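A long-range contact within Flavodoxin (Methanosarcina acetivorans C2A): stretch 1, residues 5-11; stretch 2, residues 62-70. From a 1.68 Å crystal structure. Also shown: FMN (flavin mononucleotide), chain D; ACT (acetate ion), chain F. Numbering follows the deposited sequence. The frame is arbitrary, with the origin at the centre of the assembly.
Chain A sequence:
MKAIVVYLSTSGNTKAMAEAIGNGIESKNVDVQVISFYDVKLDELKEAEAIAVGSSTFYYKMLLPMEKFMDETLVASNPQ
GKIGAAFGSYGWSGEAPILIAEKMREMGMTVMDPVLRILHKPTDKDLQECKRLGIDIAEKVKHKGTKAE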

ATOM      1  N   VAL A   5       2.972   3.391  -4.343  1.00 11.17           N
ATOM      2  CA  VAL A   5       2.056   2.294  -4.022  1.00 10.89           C
ATOM      3  C   VAL A   5       2.791   1.006  -4.378  1.00 14.12           C
ATOM      4  O   VAL A   5       3.018   0.727  -5.562  1.00 14.68           O
ATOM      5  N   VAL A   6       3.187   0.241  -3.360  1.00 12.46           N
ATOM      6  CA  VAL A   6       4.039  -0.939  -3.513  1.00 13.29           C
ATOM      7  C   VAL A   6       3.197  -2.167  -3.207  1.00 15.11           C
ATOM      8  O   VAL A   6       2.467  -2.171  -2.213  1.00 15.69           O
ATOM      9  N   TYR A   7       3.327  -3.222  -4.016  1.00 14.18           N
ATOM     10  CA  TYR A   7       2.439  -4.370  -3.817  1.00 12.68           C
ATOM     11  C   TYR A   7       3.140  -5.689  -4.127  1.00 13.30           C
ATOM     12  O   TYR A   7       4.124  -5.751  -4.874  1.00 12.91           O
ATOM     13  N   LEU A   8       2.601  -6.749  -3.525  1.00 11.92           N
ATOM     14  CA  LEU A   8       2.864  -8.130  -3.908  1.00 11.35           C
ATOM     15  C   LEU A   8       1.545  -8.732  -4.358  1.00  9.31           C
ATOM     16  O   LEU A   8       0.534  -8.599  -3.659  1.00 12.86           O
ATOM     17  N   SER A   9       1.558  -9.439  -5.492  1.00 11.05           N
ATOM     18  CA  SER A   9       0.333 -10.054  -5.985  1.00  9.62           C
ATOM     19  C   SER A   9       0.674 -11.359  -6.682  1.00 12.85           C
ATOM     20  O   SER A   9       1.617 -11.391  -7.476  1.00 13.96           O
ATOM     21  N   THR A  10      -0.096 -12.418  -6.400  1.00 11.80           N
ATOM     22  CA  THR A  10       0.154 -13.730  -6.999  1.00 11.82           C
ATOM     23  C   THR A  10      -0.727 -14.025  -8.206  1.00 12.59           C
ATOM     24  O   THR A  10      -0.331 -14.812  -9.076  1.00 14.76           O
ATOM     25  N   SER A  11      -1.908 -13.422  -8.289  1.00 15.19           N
ATOM     26  CA  SER A  11      -2.813 -13.663  -9.399  1.00 13.62           C
ATOM     27  C   SER A  11      -3.378 -12.379  -9.983  1.00 12.64           C
ATOM     28  O   SER A  11      -4.216 -12.450 -10.886  1.00 15.28           O
ATOM     29  N   MET A  62       1.053 -12.095   5.394  1.00 14.46           N
ATOM     30  CA  MET A  62       1.549 -11.588   4.119  1.00 14.67           C
ATOM     31  C   MET A  62       2.599 -12.563   3.600  1.00 16.20           C
ATOM     32  O   MET A  62       3.218 -13.308   4.371  1.00 17.36           O
ATOM     33  N   LEU A  63       2.779 -12.605   2.283  1.00 15.44           N
ATOM     34  CA  LEU A  63       3.743 -13.573   1.769  1.00 15.87           C
ATOM     35  C   LEU A  63       5.158 -13.191   2.201  1.00 17.68           C
ATOM     36  O   LEU A  63       5.465 -12.017   2.431  1.00 16.79           O
ATOM     37  N   LEU A  64       6.011 -14.206   2.346  1.00 15.42           N
ATOM     38  CA  LEU A  64       7.357 -13.990   2.876  1.00 15.59           C
ATOM     39  C   LEU A  64       8.176 -12.935   2.125  1.00 14.65           C
ATOM     40  O   LEU A  64       8.865 -12.146   2.797  1.00 17.54           O
ATOM     41  N   PRO A  65       8.168 -12.854   0.787  1.00 15.93           N
ATOM     42  CA  PRO A  65       8.922 -11.766   0.144  1.00 16.51           C
ATOM     43  C   PRO A  65       8.474 -10.388   0.592  1.00 17.10           C
ATOM     44  O   PRO A  65       9.312  -9.488   0.709  1.00 15.34           O
ATOM     45  N   MET A  66       7.180 -10.195   0.867  1.00 15.62           N
ATOM     46  CA  MET A  66       6.733  -8.888   1.345  1.00 14.30           C
ATOM     47  C   MET A  66       7.135  -8.666   2.800  1.00 14.87           C
ATOM     48  O   MET A  66       7.459  -7.535   3.198  1.00 15.70           O
ATOM     49  N   GLU A  67       7.104  -9.720   3.619  1.00 16.12           N
ATOM     50  CA  GLU A  67       7.552  -9.559   4.998  1.00 16.05           C
ATOM     51  C   GLU A  67       9.007  -9.117   5.036  1.00 19.84           C
ATOM     52  O   GLU A  67       9.378  -8.213   5.798  1.00 17.12           O
ATOM     53  N   LYS A  68       9.842  -9.732   4.194  1.00 16.97           N
ATOM     54  CA  LYS A  68      11.248  -9.351   4.100  1.00 16.18           C
ATOM     55  C   LYS A  68      11.393  -7.930   3.568  1.00 18.20           C
ATOM     56  O   LYS A  68      12.167  -7.129   4.108  1.00 19.82           O
ATOM     57  N   PHE A  69      10.641  -7.593   2.515  1.00 16.11           N
ATOM     58  CA  PHE A  69      10.667  -6.232   1.987  1.00 15.99           C
ATOM     59  C   PHE A  69      10.371  -5.209   3.076  1.00 20.28           C
ATOM     60  O   PHE A  69      11.052  -4.182   3.183  1.00 21.44           O
ATOM     61  N   MET A  70       9.347  -5.473   3.897  1.00 15.61           N
ATOM     62  CA  MET A  70       8.975  -4.538   4.956  1.00 17.50           C
ATOM     63  C   MET A  70      10.021  -4.489   6.062  1.00 20.74           C
ATOM     64  O   MET A  70      10.386  -3.403   6.537  1.00 19.19           O
TER

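The contact is a helix packed against a strand, running roughly opposite to it at 144°, and its first rule is alternation. Along strand 5-8, Val6 and Leu8 point their CA-to-CB bonds toward stretch 2 while Tyr7 points away; Thr10, in the loop that follows, points toward stretch 2 again. The axes of strand and helix are 9.1 Å apart at the closest, and the opposed directions mean that later helix residues meet earlier strand residues: Phe69 meets Val6, and Leu63, at the N-cap position, reaches Leu8 and Thr10.

Leu8 is the main bump, with the largest covered area of any residue here. Its chi1 is t, but chi2, at 149°, sits between wells. The Leu8 side chain fills a hollow made by three residues: CD2 lies 3.9 Å from CD1 of Leu63, CD1 lies 3.9 Å from CB of Pro65, and, at the root of the side chain, CB is 3.9 Å from CE of Met66. Leu8 and Met66 also bring their CA atoms to 6.6 Å, the nearest backbone register.

Met66 fills space by folding. With chi1 t and both chi2 and chi3 p, its chain curls so that the terminal methyl settles on the strand backbone, CE standing 3.6 Å from N of Leu8 and 3.8 Å from C of Tyr7. A flexible thioether thus packs against the peptide link itself between two strand residues.

Phe69 (chi1 t, chi2 82°) extends its ring tip to Val6, also t, with CZ 3.9 Å from CG1; the approach is oblique. At the other end, Leu63 has chi1 m and chi2 p: its CD1 and CD2 both lie 3.9 Å from CD2 of Leu8, and its CD2 also comes 3.7 Å from CG2 of Thr10. Pro65 gives a small, rigid shoulder to Leu8.

No hydrogen bond crosses between the stretches; shape and apolar contact carry the 327 Å² of buried surface. Polar groups are spent elsewhere. Thr10, chi1 p, is divided: its methyl touches Leu63, while OG1 donates to O2P of FMN at 2.7 Å and its backbone N reaches the same oxygen at 2.8 Å. Ser9 OG donates to FMN O1P at 2.8 Å, and Ser11 binds O3P through both OG at 2.6 Å and N at 2.9 Å. The Ser9 to Ser11 segment therefore grips the flavin phosphate, as befits a flavodoxin. Tyr7, chi1 p, whose CA-to-CB bond points away, donates from OH to OXT of an acetate at 2.6 Å.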

ATOM      1  CB  VAL A   5       0.726   2.396  -4.779  1.00 12.81           C
ATOM      2  CG1 VAL A   5      -0.219   1.271  -4.327  1.00 11.49           C
ATOM      3  CG2 VAL A   5       0.079   3.794  -4.607  1.00 13.28           C
ATOM      4  CB  VAL A   6       5.244  -0.887  -2.552  1.00 14.30           C
ATOM      5  CG1 VAL A   6       6.145  -2.134  -2.745  1.00 14.44           C
ATOM      6  CG2 VAL A   6       6.017   0.406  -2.718  1.00 18.85           C
ATOM      7  CB  TYR A   7       1.161  -4.253  -4.677  1.00 11.37           C
ATOM      8  CG  TYR A   7       1.471  -4.229  -6.149  1.00 12.33           C
ATOM      9  CD1 TYR A   7       1.786  -3.038  -6.797  1.00 14.98           C
ATOM     10  CD2 TYR A   7       1.504  -5.410  -6.887  1.00 14.17           C
ATOM     11  CE1 TYR A   7       2.109  -3.023  -8.145  1.00 17.70           C
ATOM     12  CE2 TYR A   7       1.833  -5.405  -8.235  1.00 14.69           C
ATOM     13  CZ  TYR A   7       2.134  -4.206  -8.858  1.00 18.17           C
ATOM     14  OH  TYR A   7       2.457  -4.185 -10.200  1.00 19.31           O
ATOM     15  CB  LEU A   8       3.434  -8.949  -2.743  1.00 12.98           C
ATOM     16  CG  LEU A   8       3.859 -10.386  -3.084  1.00 10.74           C
ATOM     17  CD1 LEU A   8       5.038 -10.837  -2.205  1.00 10.82           C
ATOM     18  CD2 LEU A   8       2.679 -11.358  -2.919  1.00 14.95           C
ATOM     19  CB  SER A   9      -0.392  -9.096  -6.947  1.00 13.27           C
ATOM     20  OG  SER A   9      -1.656  -9.613  -7.330  1.00 13.14           O
ATOM     21  CB  THR A  10      -0.044 -14.858  -5.965  1.00 13.80           C
ATOM     22  OG1 THR A  10      -1.426 -14.968  -5.598  1.00 15.51           O
ATOM     23  CG2 THR A  10       0.798 -14.599  -4.703  1.00 15.24           C
ATOM     24  CB  SER A  11      -3.973 -14.585  -8.968  1.00 14.09           C
ATOM     25  OG  SER A  11      -5.002 -13.882  -8.254  1.00 17.65           O
ATOM     26  CB  MET A  62       2.138 -10.177   4.269  1.00 13.77           C
ATOM     27  CG  MET A  62       3.555 -10.139   4.848  1.00 15.80           C
ATOM     28  SD  MET A  62       4.035  -8.448   5.289  1.00 15.97           S
ATOM     29  CE  MET A  62       3.114  -8.200   6.799  1.00 16.13           C
ATOM     30  CB  LEU A  63       3.654 -13.687   0.249  1.00 16.85           C
ATOM     31  CG  LEU A  63       2.501 -14.572  -0.258  1.00 21.17           C
ATOM     32  CD1 LEU A  63       1.183 -13.785  -0.244  1.00 22.24           C
ATOM     33  CD2 LEU A  63       2.785 -15.093  -1.661  1.00 21.75           C
ATOM     34  CB  LEU A  64       8.103 -15.333   2.921  1.00 17.94           C
ATOM     35  CG  LEU A  64       9.528 -15.310   3.482  1.00 23.60           C
ATOM     36  CD1 LEU A  64       9.539 -14.725   4.896  1.00 30.02           C
ATOM     37  CD2 LEU A  64      10.129 -16.711   3.477  1.00 25.94           C
ATOM     38  CB  PRO A  65       8.658 -11.987  -1.353  1.00 13.16           C
ATOM     39  CG  PRO A  65       8.431 -13.487  -1.449  1.00 18.11           C
ATOM     40  CD  PRO A  65       7.607 -13.782  -0.216  1.00 18.65           C
ATOM     41  CB  MET A  66       5.215  -8.741   1.174  1.00 12.20           C
ATOM     42  CG  MET A  66       4.660  -7.410   1.728  1.00 14.33           C
ATOM     43  SD  MET A  66       5.429  -5.974   0.963  1.00 15.57           S
ATOM     44  CE  MET A  66       4.513  -5.865  -0.569  1.00 16.35           C
ATOM     45  CB  GLU A  67       7.356 -10.861   5.774  1.00 19.02           C
ATOM     46  CG  GLU A  67       7.530 -10.695   7.267  1.00 34.37           C
ATOM     47  CD  GLU A  67       7.395 -12.001   8.025  1.00 61.24           C
ATOM     48  OE1 GLU A  67       6.961 -13.008   7.422  1.00 64.28           O
ATOM     49  OE2 GLU A  67       7.724 -12.015   9.230  1.00 72.26           O
ATOM     50  CB  LYS A  68      11.977 -10.360   3.209  1.00 20.86           C
ATOM     51  CG  LYS A  68      13.434 -10.042   2.934  1.00 36.84           C
ATOM     52  CD  LYS A  68      14.073 -11.138   2.087  1.00 44.80           C
ATOM     53  CE  LYS A  68      15.559 -11.265   2.383  1.00 51.78           C
ATOM     54  NZ  LYS A  68      15.808 -11.775   3.762  1.00 60.84           N
ATOM     55  CB  PHE A  69       9.655  -6.078   0.848  1.00 14.76           C
ATOM     56  CG  PHE A  69       9.444  -4.646   0.443  1.00 18.83           C
ATOM     57  CD1 PHE A  69      10.339  -4.026  -0.415  1.00 21.72           C
ATOM     58  CD2 PHE A  69       8.389  -3.909   0.957  1.00 17.70           C
ATOM     59  CE1 PHE A  69      10.167  -2.693  -0.775  1.00 20.27           C
ATOM     60  CE2 PHE A  69       8.213  -2.583   0.598  1.00 22.71           C
ATOM     61  CZ  PHE A  69       9.114  -1.981  -0.278  1.00 17.30           C
ATOM     62  CB  MET A  70       7.620  -4.925   5.534  1.00 16.57           C
ATOM     63  CG  MET A  70       6.499  -4.764   4.507  1.00 20.97           C
ATOM     64  SD  MET A  70       4.906  -4.723   5.317  1.00 21.87           S
ATOM     65  CE  MET A  70       4.934  -3.077   6.074  1.00 16.72           C
TER
HETATM   66  N1  FMN D 201      -6.853 -15.961   1.824  1.00 13.75           N
HETATM   67  C2  FMN D 201      -7.025 -15.691   3.161  1.00 15.95           C
HETATM   68  O2  FMN D 201      -7.811 -14.804   3.506  1.00 16.05           O
HETATM   69  N3  FMN D 201      -6.321 -16.409   4.113  1.00 14.08           N
HETATM   70  C4  FMN D 201      -5.431 -17.386   3.748  1.00 17.24           C
HETATM   71  O4  FMN D 201      -4.815 -17.994   4.636  1.00 17.25           O
HETATM   72  C4A FMN D 201      -5.265 -17.669   2.390  1.00 16.20           C
HETATM   73  N5  FMN D 201      -4.397 -18.658   1.978  1.00 16.17           N
HETATM   74  C5A FMN D 201      -4.243 -18.929   0.632  1.00 17.18           C
HETATM   75  C6  FMN D 201      -3.365 -19.941   0.245  1.00 16.66           C
HETATM   76  C7  FMN D 201      -3.195 -20.225  -1.101  1.00 16.21           C
HETATM   77  C7M FMN D 201      -2.238 -21.320  -1.495  1.00 18.47           C
HETATM   78  C8  FMN D 201      -3.910 -19.516  -2.064  1.00 17.90           C
HETATM   79  C8M FMN D 201      -3.737 -19.823  -3.525  1.00 17.07           C
HETATM   80  C9  FMN D 201      -4.796 -18.503  -1.678  1.00 13.32           C
HETATM   81  C9A FMN D 201      -4.958 -18.216  -0.327  1.00 14.21           C
HETATM   82  N10 FMN D 201      -5.826 -17.214   0.078  1.00 14.92           N
HETATM   83  C10 FMN D 201      -5.984 -16.951   1.428  1.00 15.34           C
HETATM   84  C1' FMN D 201      -6.624 -16.444  -0.922  1.00 16.51           C
HETATM   85  C2' FMN D 201      -5.869 -15.286  -1.573  1.00 11.75           C
HETATM   86  O2' FMN D 201      -5.460 -14.305  -0.635  1.00 13.08           O
HETATM   87  C3' FMN D 201      -6.831 -14.655  -2.574  1.00 11.32           C
HETATM   88  O3' FMN D 201      -7.040 -15.566  -3.639  1.00 12.38           O
HETATM   89  C4' FMN D 201      -6.371 -13.300  -3.119  1.00 13.13           C
HETATM   90  O4' FMN D 201      -7.427 -12.784  -3.906  1.00 14.70           O
HETATM   91  C5' FMN D 201      -5.089 -13.377  -3.951  1.00 12.25           C
HETATM   92  O5' FMN D 201      -4.736 -12.049  -4.302  1.00 12.52           O
HETATM   93  P   FMN D 201      -3.477 -11.769  -5.259  1.00 12.39           P
HETATM   94  O1P FMN D 201      -3.156 -10.301  -5.122  1.00 12.24           O
HETATM   95  O2P FMN D 201      -2.314 -12.609  -4.771  1.00 12.60           O
HETATM   96  O3P FMN D 201      -3.866 -12.124  -6.667  1.00 13.89           O
HETATM   97  C   ACT F 203       4.307  -6.446 -11.843  1.00 29.53           C
HETATM   98  O   ACT F 203       5.017  -7.486 -11.857  1.00 32.17           O
HETATM   99  OXT ACT F 203       3.287  -6.426 -11.100  1.00 29.55           O
HETATM  100  CH3 ACT F 203       4.652  -5.278 -12.695  1.00 23.44           C